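Local coordinates for protein lipocalin allergen (PDB 4ODD) that probably binds small, mostly hydrophobic molecules in the pocket of its beta barrel, as lipocalins generally do, and is an allergen of dog dander, at residues A[13-18]-A[39-44]; A[17-22]-A[145-150]; A[33-38]-A[55-60]; A[91-96]-A[125-130]; A[95-100]-A[115-120]. All blocks are in the same frame, centred on the assembly; numbering follows the deposited sequence.

Contact 1 of 5, residues A[13-18]-A[39-44]; sequences GPWKTL and RGINVD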
# COMPACT_ATOMS: atom_id res chain seq x y z
N GLY A 13 2.55 -12.17 5.57
CA GLY A 13 3.40 -11.84 6.71
C GLY A 13 3.47 -10.36 7.02
O GLY A 13 2.70 -9.55 6.50
N PRO A 14 4.42 -10.00 7.87
CA PRO A 14 4.47 -8.62 8.37
C PRO A 14 5.01 -7.67 7.30
O PRO A 14 5.80 -8.08 6.43
CB PRO A 14 5.46 -8.72 9.54
CG PRO A 14 6.39 -9.84 9.15
CD PRO A 14 5.52 -10.84 8.39
N TRP A 15 4.55 -6.42 7.35
CA TRP A 15 5.06 -5.38 6.48
C TRP A 15 4.99 -4.05 7.19
O TRP A 15 4.12 -3.84 8.04
CB TRP A 15 4.23 -5.32 5.21
CG TRP A 15 4.45 -6.48 4.32
CD1 TRP A 15 3.60 -7.52 4.10
CD2 TRP A 15 5.61 -6.73 3.51
NE1 TRP A 15 4.15 -8.40 3.21
CE2 TRP A 15 5.39 -7.94 2.83
CE3 TRP A 15 6.82 -6.05 3.31
CZ2 TRP A 15 6.32 -8.49 1.95
CZ3 TRP A 15 7.75 -6.60 2.44
CH2 TRP A 15 7.50 -7.81 1.77
N LYS A 16 5.91 -3.16 6.84
CA LYS A 16 5.95 -1.83 7.38
C LYS A 16 5.94 -0.87 6.19
O LYS A 16 6.58 -1.14 5.16
CB LYS A 16 7.22 -1.65 8.23
CG LYS A 16 7.54 -0.19 8.55
CD LYS A 16 8.83 -0.04 9.36
CE LYS A 16 9.08 1.43 9.76
NZ LYS A 16 7.92 2.02 10.50
N THR A 17 5.20 0.24 6.31
CA THR A 17 5.19 1.20 5.22
C THR A 17 6.44 2.07 5.26
O THR A 17 6.76 2.64 6.29
CB THR A 17 3.96 2.13 5.25
OG1 THR A 17 2.77 1.37 5.42
CG2 THR A 17 3.89 2.93 3.95
N LEU A 18 7.14 2.16 4.13
CA LEU A 18 8.29 3.05 4.01
C LEU A 18 7.93 4.33 3.25
O LEU A 18 8.07 5.44 3.77
CB LEU A 18 9.44 2.33 3.32
CG LEU A 18 10.29 1.43 4.22
CD1 LEU A 18 9.49 0.90 5.39
CD2 LEU A 18 10.93 0.30 3.44
N ARG A 39 0.80 -3.27 8.82
CA ARG A 39 1.23 -4.19 9.86
C ARG A 39 1.49 -5.54 9.23
O ARG A 39 2.53 -6.16 9.47
CB ARG A 39 0.20 -4.30 10.98
CG ARG A 39 0.16 -3.04 11.87
CD ARG A 39 1.49 -2.82 12.57
NE ARG A 39 1.49 -1.63 13.42
CZ ARG A 39 2.02 -0.47 13.07
NH1 ARG A 39 2.59 -0.32 11.88
NH2 ARG A 39 1.97 0.56 13.90
N GLY A 40 0.57 -6.00 8.38
CA GLY A 40 0.78 -7.26 7.71
C GLY A 40 -0.20 -7.58 6.62
O GLY A 40 -1.24 -6.94 6.47
N ILE A 41 0.14 -8.58 5.83
CA ILE A 41 -0.75 -9.06 4.79
C ILE A 41 -0.95 -10.57 4.86
O ILE A 41 0.00 -11.33 5.10
CB ILE A 41 -0.21 -8.70 3.42
CG1 ILE A 41 -0.20 -7.19 3.27
CG2 ILE A 41 -1.04 -9.38 2.34
CD1 ILE A 41 0.66 -6.70 2.12
N ASN A 42 -2.19 -11.00 4.66
CA ASN A 42 -2.54 -12.41 4.68
C ASN A 42 -3.12 -12.83 3.36
O ASN A 42 -4.12 -12.27 2.92
CB ASN A 42 -3.57 -12.69 5.77
CG ASN A 42 -3.21 -12.05 7.07
OD1 ASN A 42 -3.32 -10.83 7.23
ND2 ASN A 42 -2.78 -12.86 8.03
N VAL A 43 -2.49 -13.81 2.72
CA VAL A 43 -3.04 -14.42 1.51
C VAL A 43 -3.74 -15.76 1.79
O VAL A 43 -3.12 -16.70 2.27
CB VAL A 43 -1.91 -14.66 0.49
CG1 VAL A 43 -2.49 -15.08 -0.86
CG2 VAL A 43 -1.05 -13.41 0.34
N ASP A 44 -5.04 -15.84 1.50
CA ASP A 44 -5.78 -17.10 1.62
C ASP A 44 -5.93 -17.69 0.22
O ASP A 44 -6.98 -17.55 -0.43
CB ASP A 44 -7.14 -16.87 2.28
CG ASP A 44 -7.91 -18.16 2.53
OD1 ASP A 44 -7.52 -19.22 2.00
OD2 ASP A 44 -8.93 -18.10 3.26

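Contact 2 of 5, residues A[17-22]-A[145-150]; sequences TLYVSS and IIYLGD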
# COMPACT_ATOMS: atom_id res chain seq x y z
N THR A 17 5.20 0.24 6.31
CA THR A 17 5.19 1.20 5.22
C THR A 17 6.44 2.07 5.26
O THR A 17 6.76 2.64 6.29
CB THR A 17 3.96 2.13 5.25
OG1 THR A 17 2.77 1.37 5.42
CG2 THR A 17 3.89 2.93 3.95
N LEU A 18 7.14 2.16 4.13
CA LEU A 18 8.29 3.05 4.01
C LEU A 18 7.93 4.33 3.25
O LEU A 18 8.07 5.44 3.77
CB LEU A 18 9.44 2.33 3.32
CG LEU A 18 10.29 1.43 4.22
CD1 LEU A 18 9.49 0.90 5.39
CD2 LEU A 18 10.93 0.30 3.44
N TYR A 19 7.45 4.17 2.02
CA TYR A 19 7.06 5.34 1.23
C TYR A 19 5.68 5.17 0.63
O TYR A 19 5.25 4.06 0.34
CB TYR A 19 8.05 5.57 0.08
CG TYR A 19 9.46 5.92 0.50
CD1 TYR A 19 9.89 7.25 0.49
CD2 TYR A 19 10.36 4.94 0.87
CE1 TYR A 19 11.18 7.58 0.86
CE2 TYR A 19 11.66 5.27 1.24
CZ TYR A 19 12.06 6.59 1.23
OH TYR A 19 13.34 6.91 1.60
N VAL A 20 5.00 6.29 0.46
CA VAL A 20 3.77 6.35 -0.31
C VAL A 20 3.81 7.58 -1.20
O VAL A 20 4.40 8.60 -0.84
CB VAL A 20 2.51 6.46 0.59
CG1 VAL A 20 2.34 5.22 1.41
CG2 VAL A 20 2.61 7.68 1.48
N SER A 21 3.17 7.49 -2.35
CA SER A 21 2.98 8.64 -3.21
C SER A 21 1.58 8.60 -3.76
O SER A 21 0.92 7.56 -3.70
CB SER A 21 4.02 8.68 -4.35
OG SER A 21 3.84 7.61 -5.28
N SER A 22 1.12 9.73 -4.27
CA SER A 22 -0.23 9.82 -4.81
C SER A 22 -0.37 11.02 -5.75
O SER A 22 0.35 12.01 -5.63
CB SER A 22 -1.25 9.93 -3.68
OG SER A 22 -2.57 9.99 -4.20
N ILE A 145 5.78 12.43 -3.14
CA ILE A 145 6.33 11.29 -2.43
C ILE A 145 6.53 11.61 -0.95
O ILE A 145 7.10 12.65 -0.61
CB ILE A 145 7.68 10.85 -3.02
CG1 ILE A 145 7.48 10.31 -4.43
CG2 ILE A 145 8.34 9.81 -2.11
CD1 ILE A 145 8.78 9.84 -5.09
N ILE A 146 6.07 10.71 -0.08
CA ILE A 146 6.19 10.92 1.37
C ILE A 146 6.83 9.72 2.06
O ILE A 146 6.47 8.56 1.81
CB ILE A 146 4.83 11.17 2.00
CG1 ILE A 146 4.21 12.44 1.44
CG2 ILE A 146 4.94 11.26 3.50
CD1 ILE A 146 2.80 12.64 1.91
N TYR A 147 7.79 10.00 2.95
CA TYR A 147 8.43 8.94 3.73
C TYR A 147 7.66 8.75 5.05
O TYR A 147 7.43 9.72 5.79
CB TYR A 147 9.91 9.27 3.96
CG TYR A 147 10.63 8.28 4.85
CD1 TYR A 147 10.87 6.98 4.42
CD2 TYR A 147 11.05 8.64 6.12
CE1 TYR A 147 11.52 6.06 5.25
CE2 TYR A 147 11.69 7.73 6.95
CZ TYR A 147 11.93 6.44 6.51
OH TYR A 147 12.58 5.54 7.34
N LEU A 148 7.22 7.53 5.31
CA LEU A 148 6.41 7.26 6.50
C LEU A 148 7.16 6.37 7.46
O LEU A 148 6.68 6.11 8.57
CB LEU A 148 5.08 6.61 6.15
CG LEU A 148 4.10 7.48 5.37
CD1 LEU A 148 2.82 6.68 5.04
CD2 LEU A 148 3.79 8.74 6.16
N GLY A 149 8.33 5.90 7.02
CA GLY A 149 9.19 5.05 7.82
C GLY A 149 9.47 5.51 9.24
O GLY A 149 9.69 4.67 10.13
N ASP A 150 9.47 6.82 9.48
CA ASP A 150 9.88 7.34 10.79
C ASP A 150 8.76 7.99 11.60
O ASP A 150 9.02 8.61 12.64
CB ASP A 150 11.02 8.35 10.62
CG ASP A 150 10.61 9.55 9.78
OD1 ASP A 150 9.39 9.67 9.47
OD2 ASP A 150 11.50 10.36 9.44

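Contact 3 of 5, residues A[33-38]-A[55-60]; sequences PFRIYL and YVKVDG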
# COMPACT_ATOMS: atom_id res chain seq x y z
N PRO A 33 -6.79 9.05 4.11
CA PRO A 33 -7.10 7.64 4.33
C PRO A 33 -6.04 6.71 3.74
O PRO A 33 -6.05 5.52 4.01
CB PRO A 33 -8.45 7.45 3.62
CG PRO A 33 -8.48 8.51 2.57
CD PRO A 33 -7.70 9.69 3.14
N PHE A 34 -5.12 7.27 2.96
CA PHE A 34 -4.09 6.44 2.37
C PHE A 34 -2.74 6.71 2.96
O PHE A 34 -1.72 6.21 2.47
CB PHE A 34 -4.12 6.52 0.84
CG PHE A 34 -5.30 5.80 0.24
CD1 PHE A 34 -5.24 4.44 -0.02
CD2 PHE A 34 -6.49 6.47 -0.00
CE1 PHE A 34 -6.33 3.75 -0.56
CE2 PHE A 34 -7.59 5.81 -0.52
CZ PHE A 34 -7.51 4.44 -0.80
N ARG A 35 -2.73 7.49 4.03
CA ARG A 35 -1.57 7.56 4.90
C ARG A 35 -1.56 6.27 5.75
O ARG A 35 -1.93 6.26 6.92
CB ARG A 35 -1.61 8.82 5.78
CG ARG A 35 -0.27 9.21 6.39
CD ARG A 35 -0.35 10.55 7.10
NE ARG A 35 0.87 10.89 7.82
CZ ARG A 35 1.87 11.61 7.32
NH1 ARG A 35 1.80 12.08 6.08
NH2 ARG A 35 2.95 11.87 8.05
N ILE A 36 -1.15 5.18 5.11
CA ILE A 36 -1.34 3.83 5.62
C ILE A 36 -0.10 3.27 6.29
O ILE A 36 1.00 3.24 5.70
CB ILE A 36 -1.70 2.86 4.47
CG1 ILE A 36 -3.00 3.27 3.82
CG2 ILE A 36 -1.80 1.44 5.00
CD1 ILE A 36 -4.11 3.39 4.80
N TYR A 37 -0.26 2.80 7.51
CA TYR A 37 0.85 2.13 8.17
C TYR A 37 0.56 0.66 8.20
O TYR A 37 -0.29 0.18 8.95
CB TYR A 37 1.07 2.69 9.58
CG TYR A 37 1.50 4.13 9.55
CD1 TYR A 37 2.84 4.47 9.33
CD2 TYR A 37 0.58 5.17 9.73
CE1 TYR A 37 3.25 5.81 9.30
CE2 TYR A 37 0.98 6.49 9.71
CZ TYR A 37 2.32 6.80 9.49
OH TYR A 37 2.69 8.12 9.46
N LEU A 38 1.26 -0.06 7.33
CA LEU A 38 1.07 -1.50 7.26
C LEU A 38 1.52 -2.21 8.50
O LEU A 38 2.48 -1.80 9.17
CB LEU A 38 1.75 -2.07 6.03
CG LEU A 38 0.54 -2.29 5.12
CD1 LEU A 38 0.75 -1.66 3.75
CD2 LEU A 38 0.14 -3.77 5.05
N TYR A 55 -2.66 0.52 10.08
CA TYR A 55 -3.21 1.64 10.84
C TYR A 55 -3.29 2.91 9.98
O TYR A 55 -2.45 3.14 9.11
CB TYR A 55 -2.36 1.93 12.09
CG TYR A 55 -2.55 0.95 13.23
CD1 TYR A 55 -3.52 1.18 14.21
CD2 TYR A 55 -1.76 -0.18 13.35
CE1 TYR A 55 -3.70 0.29 15.27
CE2 TYR A 55 -1.93 -1.08 14.40
CZ TYR A 55 -2.90 -0.83 15.35
OH TYR A 55 -3.08 -1.72 16.40
N VAL A 56 -4.32 3.70 10.22
CA VAL A 56 -4.38 5.07 9.73
C VAL A 56 -4.57 5.97 10.93
O VAL A 56 -5.22 5.59 11.91
CB VAL A 56 -5.58 5.31 8.79
CG1 VAL A 56 -5.28 4.82 7.40
CG2 VAL A 56 -6.84 4.65 9.34
N LYS A 57 -3.99 7.17 10.87
CA LYS A 57 -4.24 8.17 11.90
C LYS A 57 -5.56 8.87 11.55
O LYS A 57 -5.68 9.49 10.50
CB LYS A 57 -3.07 9.18 12.01
CG LYS A 57 -1.72 8.62 12.54
CD LYS A 57 -0.63 9.73 12.57
CE LYS A 57 0.83 9.21 12.55
NZ LYS A 57 1.83 10.28 12.16
N VAL A 58 -6.56 8.71 12.41
CA VAL A 58 -7.85 9.36 12.20
C VAL A 58 -8.14 10.39 13.28
O VAL A 58 -8.55 10.04 14.39
CB VAL A 58 -9.01 8.33 12.16
CG1 VAL A 58 -10.35 9.05 12.18
CG2 VAL A 58 -8.88 7.43 10.93
N ASP A 59 -7.92 11.66 12.95
CA ASP A 59 -8.05 12.76 13.90
C ASP A 59 -7.03 12.58 15.02
O ASP A 59 -7.37 12.64 16.21
CB ASP A 59 -9.47 12.85 14.45
CG ASP A 59 -10.50 13.19 13.37
OD1 ASP A 59 -10.16 13.97 12.44
OD2 ASP A 59 -11.64 12.69 13.44
N GLY A 60 -5.78 12.35 14.62
CA GLY A 60 -4.68 12.14 15.55
C GLY A 60 -4.74 10.84 16.33
O GLY A 60 -3.96 10.63 17.26

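Contact 4 of 5, residues A[91-96]-A[125-130]; sequences DMTPNA and EEDIAK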
# COMPACT_ATOMS: atom_id res chain seq x y z
N ASP A 91 6.12 -5.59 -7.47
CA ASP A 91 7.44 -6.20 -7.29
C ASP A 91 7.65 -6.68 -5.86
O ASP A 91 7.16 -6.07 -4.91
CB ASP A 91 8.52 -5.17 -7.65
CG ASP A 91 9.76 -5.81 -8.24
OD1 ASP A 91 9.62 -6.73 -9.08
OD2 ASP A 91 10.87 -5.38 -7.88
N MET A 92 8.38 -7.78 -5.70
CA MET A 92 8.73 -8.24 -4.36
C MET A 92 10.13 -8.84 -4.25
O MET A 92 10.50 -9.72 -5.03
CB MET A 92 7.72 -9.25 -3.82
CG MET A 92 8.00 -9.69 -2.39
SD MET A 92 7.24 -11.25 -1.90
CE MET A 92 8.19 -12.44 -2.87
N THR A 93 10.90 -8.33 -3.29
CA THR A 93 12.13 -8.96 -2.83
C THR A 93 11.77 -9.58 -1.48
O THR A 93 10.60 -9.53 -1.09
CB THR A 93 13.29 -7.93 -2.72
OG1 THR A 93 13.49 -7.54 -1.36
CG2 THR A 93 12.99 -6.68 -3.56
N PRO A 94 12.74 -10.18 -0.76
CA PRO A 94 12.35 -10.74 0.54
C PRO A 94 12.30 -9.66 1.62
O PRO A 94 11.65 -9.81 2.66
CB PRO A 94 13.47 -11.74 0.85
CG PRO A 94 14.33 -11.80 -0.39
CD PRO A 94 14.13 -10.50 -1.09
N ASN A 95 13.00 -8.57 1.33
CA ASN A 95 13.02 -7.38 2.17
C ASN A 95 11.95 -6.34 1.78
O ASN A 95 11.54 -5.53 2.60
CB ASN A 95 14.42 -6.76 2.13
CG ASN A 95 14.54 -5.52 3.00
OD1 ASN A 95 14.73 -5.63 4.22
ND2 ASN A 95 14.45 -4.34 2.38
N ALA A 96 11.50 -6.37 0.53
CA ALA A 96 10.67 -5.27 0.04
C ALA A 96 9.38 -5.66 -0.72
O ALA A 96 9.18 -6.81 -1.11
CB ALA A 96 11.53 -4.30 -0.79
N GLU A 125 18.53 0.25 -1.18
CA GLU A 125 18.46 1.55 -1.85
C GLU A 125 18.01 1.43 -3.32
O GLU A 125 17.46 2.37 -3.90
CB GLU A 125 19.81 2.26 -1.75
CG GLU A 125 19.72 3.78 -1.75
CD GLU A 125 19.81 4.40 -3.13
OE1 GLU A 125 19.51 3.70 -4.13
OE2 GLU A 125 20.20 5.58 -3.23
N GLU A 126 18.24 0.26 -3.91
CA GLU A 126 17.84 -0.00 -5.28
C GLU A 126 16.32 -0.05 -5.36
O GLU A 126 15.72 0.51 -6.27
CB GLU A 126 18.43 -1.34 -5.74
CG GLU A 126 19.95 -1.38 -5.73
CD GLU A 126 20.55 -1.15 -4.35
OE1 GLU A 126 20.81 -2.15 -3.64
OE2 GLU A 126 20.77 0.03 -3.99
N ASP A 127 15.73 -0.75 -4.40
CA ASP A 127 14.29 -0.74 -4.18
C ASP A 127 13.70 0.67 -4.28
O ASP A 127 12.72 0.90 -5.00
CB ASP A 127 13.98 -1.38 -2.83
CG ASP A 127 14.41 -2.84 -2.76
OD1 ASP A 127 14.53 -3.49 -3.82
OD2 ASP A 127 14.62 -3.34 -1.63
N ILE A 128 14.29 1.62 -3.55
CA ILE A 128 13.83 3.00 -3.66
C ILE A 128 13.70 3.48 -5.11
O ILE A 128 12.72 4.13 -5.49
CB ILE A 128 14.74 3.98 -2.90
CG1 ILE A 128 14.48 3.88 -1.40
CG2 ILE A 128 14.51 5.40 -3.36
CD1 ILE A 128 14.95 5.12 -0.64
N ALA A 129 14.71 3.17 -5.93
CA ALA A 129 14.67 3.56 -7.33
C ALA A 129 13.46 2.97 -8.04
O ALA A 129 12.71 3.69 -8.70
CB ALA A 129 15.96 3.12 -8.03
N LYS A 130 13.28 1.66 -7.89
CA LYS A 130 12.16 0.96 -8.51
C LYS A 130 10.85 1.61 -8.10
O LYS A 130 9.92 1.75 -8.91
CB LYS A 130 12.16 -0.53 -8.12
CG LYS A 130 12.68 -1.47 -9.20
CD LYS A 130 12.74 -2.91 -8.69
CE LYS A 130 13.38 -3.85 -9.72
NZ LYS A 130 13.61 -5.22 -9.18

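Contact 5 of 5, residues A[95-100]-A[115-120]; sequences NALIGY and LLMGRG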
# COMPACT_ATOMS: atom_id res chain seq x y z
N ASN A 95 13.00 -8.57 1.33
CA ASN A 95 13.02 -7.38 2.17
C ASN A 95 11.95 -6.34 1.78
O ASN A 95 11.54 -5.53 2.60
CB ASN A 95 14.42 -6.76 2.13
CG ASN A 95 14.54 -5.52 3.00
OD1 ASN A 95 14.73 -5.63 4.22
ND2 ASN A 95 14.45 -4.34 2.38
N ALA A 96 11.50 -6.37 0.53
CA ALA A 96 10.67 -5.27 0.04
C ALA A 96 9.38 -5.66 -0.72
O ALA A 96 9.18 -6.81 -1.11
CB ALA A 96 11.53 -4.30 -0.79
N LEU A 97 8.52 -4.66 -0.93
CA LEU A 97 7.22 -4.86 -1.55
C LEU A 97 6.74 -3.55 -2.17
O LEU A 97 6.57 -2.55 -1.48
CB LEU A 97 6.22 -5.34 -0.51
CG LEU A 97 4.88 -5.84 -1.03
CD1 LEU A 97 5.11 -7.11 -1.82
CD2 LEU A 97 3.93 -6.09 0.12
N ILE A 98 6.53 -3.55 -3.48
CA ILE A 98 5.99 -2.37 -4.14
C ILE A 98 4.54 -2.60 -4.61
O ILE A 98 4.26 -3.50 -5.42
CB ILE A 98 6.84 -1.93 -5.35
CG1 ILE A 98 8.25 -1.55 -4.90
CG2 ILE A 98 6.18 -0.75 -6.07
CD1 ILE A 98 9.16 -1.17 -6.04
N GLY A 99 3.62 -1.78 -4.10
CA GLY A 99 2.23 -1.91 -4.47
C GLY A 99 1.73 -0.71 -5.24
O GLY A 99 2.27 0.40 -5.10
N TYR A 100 0.71 -0.93 -6.06
CA TYR A 100 0.05 0.16 -6.76
C TYR A 100 -1.45 0.01 -6.67
O TYR A 100 -2.01 -0.98 -7.16
CB TYR A 100 0.47 0.21 -8.22
CG TYR A 100 -0.13 1.36 -8.97
CD1 TYR A 100 0.07 2.67 -8.55
CD2 TYR A 100 -0.90 1.15 -10.11
CE1 TYR A 100 -0.49 3.74 -9.26
CE2 TYR A 100 -1.45 2.22 -10.82
CZ TYR A 100 -1.25 3.49 -10.39
OH TYR A 100 -1.80 4.53 -11.09
N LEU A 115 3.05 2.39 -3.13
CA LEU A 115 3.63 2.07 -1.83
C LEU A 115 4.88 1.22 -1.89
O LEU A 115 4.94 0.21 -2.60
CB LEU A 115 2.63 1.35 -0.95
CG LEU A 115 1.30 1.99 -0.66
CD1 LEU A 115 0.23 1.13 -1.29
CD2 LEU A 115 1.12 2.05 0.84
N LEU A 116 5.86 1.64 -1.09
CA LEU A 116 7.04 0.83 -0.83
C LEU A 116 6.90 0.33 0.59
O LEU A 116 6.78 1.12 1.52
CB LEU A 116 8.32 1.64 -0.99
CG LEU A 116 9.60 0.82 -0.78
CD1 LEU A 116 9.50 -0.52 -1.49
CD2 LEU A 116 10.83 1.61 -1.23
N MET A 117 6.86 -0.98 0.74
CA MET A 117 6.68 -1.56 2.05
C MET A 117 7.90 -2.41 2.34
O MET A 117 8.43 -3.08 1.45
CB MET A 117 5.42 -2.42 2.11
CG MET A 117 4.13 -1.62 2.08
SD MET A 117 2.83 -2.64 1.35
CE MET A 117 3.49 -2.82 -0.31
N GLY A 118 8.34 -2.38 3.60
CA GLY A 118 9.54 -3.10 3.97
C GLY A 118 9.27 -4.23 4.94
O GLY A 118 8.30 -4.19 5.68
N ARG A 119 10.13 -5.23 4.88
CA ARG A 119 10.18 -6.30 5.87
C ARG A 119 11.34 -5.98 6.80
O ARG A 119 12.46 -6.39 6.54
CB ARG A 119 10.46 -7.62 5.15
CG ARG A 119 9.96 -8.87 5.87
CD ARG A 119 8.49 -9.11 5.60
NE ARG A 119 8.28 -10.15 4.59
CZ ARG A 119 7.12 -10.78 4.40
NH1 ARG A 119 6.06 -10.48 5.15
NH2 ARG A 119 7.01 -11.72 3.45
N GLY A 120 11.10 -5.22 7.86
CA GLY A 120 12.16 -4.93 8.82
C GLY A 120 12.95 -3.63 8.61
O GLY A 120 12.39 -2.54 8.66

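Contact 1 of 5, residues A[13-18]-A[39-44]
Residues 13-14 run antiparallel to residues 40-41 as two adjoining rungs: G13 and I41 make a hydrogen-bonded pair, G13 N to I41 O 2.7 Å and I41 N to G13 O 2.8 Å, while P14 and G40 make a non-hydrogen-bonded pair with their CA atoms 4.0 Å apart. Both bonds of the first pair are nearly straight and lie in the carbonyl planes. A third differs: W15 N meets R39 O at 2.9 Å from above the carbonyl plane, 56° out of it, where the 39-44 strand carries a classic beta bulge, R39 and G40 together facing N53. On the neighbouring strand, G13, P14 and W15 spell the G-x-W signature of the lipocalin family, placed at the start of the first barrel strand. The indole swings beside its own backbone N, CG anti to the carbonyl carbon (chi1 -72°). Its CD1 corner then touches the tip of I41, W15 CD1 to I41 CD1 3.6 Å. I41 CG1 follows at 3.9 Å from W15 CD1; the two groups cross obliquely. The polar atom of the indole, NE1, is hydrogen-bonded to V11 O, which helps set the ring's rotation, and the R119 guanidinium makes a cation-pi contact with the indole. R39 points its CB away from residues 13-18; its guanidinium forms a salt bridge with D152 and a hydrogen bond to P155 O.

Contact 2 of 5, residues A[17-22]-A[145-150]
The apolar centre is V20, on the same face as I146, against L148 of the loop that follows the strand, L148 CD1 lying 3.7 Å from V20 CG2 as the side chains cross at about a right angle. The methyl of T17 adds to it alongside L148, T17 CG2 to L148 CD1 4.0 Å. On the other face the aromatic pair Y19 and Y147 meets obliquely, planes 54° apart: Y147 CD1 stands over one face of the Y19 ring, toward its rim, and comes within 3.4 Å of Y19 CZ. Y147 reaches there with CG anti to its backbone N (chi1 176°), and its own ring has G149 N above its centre. I145 CG2 touches Y19 CD1 at 4.0 Å, beside S21, whose OG is bonded to S135 of the helix 125-137. V20 and I146 are a hydrogen-bonded pair, I146 N to V20 O 2.8 Å, the donor almost along the C=O axis. At the polar end L18 O is gripped twice: L148 N sits 2.7 Å from L18 O, out of the carbonyl plane, and G149 N 3.3 Å from L18 O, in plane on a lone pair but more bent. L18 and Y19 also form a classic bulge facing L116. The short strand 145-147, following the helix and pairing antiparallel with the first strand, is characteristic of the lipocalin fold.

Contact 3 of 5, residues A[33-38]-A[55-60]
Y37 leaves its strand with CG anti to the carbonyl carbon (chi1 -65°), and the course of its side chain defines this contact. CB starts 3.6 Å from Y55 O and 4.3 Å from Y55 CB, the two residues being a hydrogen-bonded antiparallel pair. Next along, the CD2 edge of the ring still skirts that carbonyl, Y37 CD2 to Y55 O 3.7 Å, with the oxygen near the ring plane. CE2 then passes to the lysine, lying 3.9 Å from K57 CE, as the extended chain of K57 crosses the ring obliquely. At the tip, Y37 OH is 3.6 Å from K57 NZ, while it shares a hydrogen bond with T151 OG1. At the backbone of the same pair, two in-plane bonds close the rung, Y37 N to Y55 O 2.7 Å and Y55 N to Y37 O 2.6 Å. On the other face of this beta hairpin, I36 and V56 lie side by side and point the same way. R35, the centre of an inverse gamma turn just before the strand, brings its guanidinium edge to the lysine, R35 NE to K57 NZ 4.5 Å. Two like charges thus stand close together at one end of the hairpin; their repulsion might slightly disfavour the lysine's charged form, with D152 near Y37 possibly offsetting it, whereas the strand pairing itself rests on backbone bonds.

Contact 4 of 5, residues A[91-96]-A[125-130]
The carboxylate of D127 carries A96 CB over one face, at its OD2 end, A96 CB to D127 OD2 3.3 Å. From the same side T93 CG2 comes obliquely to D127 OD1, tip to tip at 3.6 Å, and the amide group of N95 lies beyond OD2 near the carboxylate plane, the two planes only 17° apart. The other flat group, the D91 carboxylate, is approached along the syn lone pair of OD2: K130 NZ to D91 OD2 is 3.0 Å, a salt bridge that is also a hydrogen bond, and the lysine chain, extended beyond CG, crosses the aspartate at about a right angle. D127 has CG anti to its carbonyl carbon (chi1 -62°). It sits in the first turn of the helix 125-137, whose amino end would probably stabilise its charge, while burial and the nearby D91 carboxylate, D91 OD2 to D127 OD1 5.8 Å, work against it, so the net effect is open. The turn opposite D127 is fixed by T93 OG1, which accepts from N95 N at 2.9 Å and from A96 N at 3.0 Å, an ST turn combined with an ST motif; T93 N also donates to A96 O. Residues 93-95 thereby form the tight connection between strands 84-92 and 96-104, and the helix, arriving after strand 110-118, lies beside that hairpin end with K130 also touching I98.

Contact 5 of 5, residues A[95-100]-A[115-120]
The beta hairpin of strands 96-104 and 110-118 is part of the lipocalin barrel, and here its two strands run antiparallel at 158°. Four rungs follow in register, A96 with G118, L97 with M117, I98 with L116 and G99 with L115. Backbone bonds document the register: M117 N to L97 O 2.7 Å and G99 N to L115 O 2.8 Å, both in the carbonyl plane, with L115 N donating back to G99 O from above the carbonyl plane, while L97 N to M117 O is a weak, bent bond. Beyond the strand ends R119 N still reaches N95 O at 2.7 Å, the donor lying above the carbonyl plane. On one face L97 and M117 lie side by side. The leucine has CG anti to its backbone N (chi1 -169°), and the methionine chain bends at chi3 (-64°), which brings its methyl CE back against the leucine, M117 CE to L97 CD2 3.3 Å. G99, with no side chain, has that same methyl near it, M117 CE to G99 N 3.9 Å. The other face is carried by I98 and L116, which cross obliquely, I98 CG1 to L116 CD1 3.8 Å. R119 runs off with bends at chi2 and chi3, its guanidinium bonded to P14 O. Strands 84-92 and 13-22 flank the hairpin, W15 meeting L97 and M117, and the helix 125-137 packs on the face of I98 and L116.

In the fold
All five contacts belong to one curled antiparallel sheet and the helix 125-137 beside it. Contact 5 is the buried one, nine of its ten touching residues being buried and apolar packing prevailing; contacts 1 to 4 are partly buried. Strand 13-22 serves contacts 1 and 2, which share T17 and L18, whereas contacts 1 and 3 both use strand 36-44, with T17 OG1 bonded to I36 O and L38 N. Only contact 4 has a helix as one of its two segments, although side chains of contacts 2 and 5 also pack on that helix; it joins helix to hairpin turn through one salt bridge and methyl-to-carboxylate packing, with no strand pairing. Contacts 3 and 4 lie on opposite sides of the chain's centre.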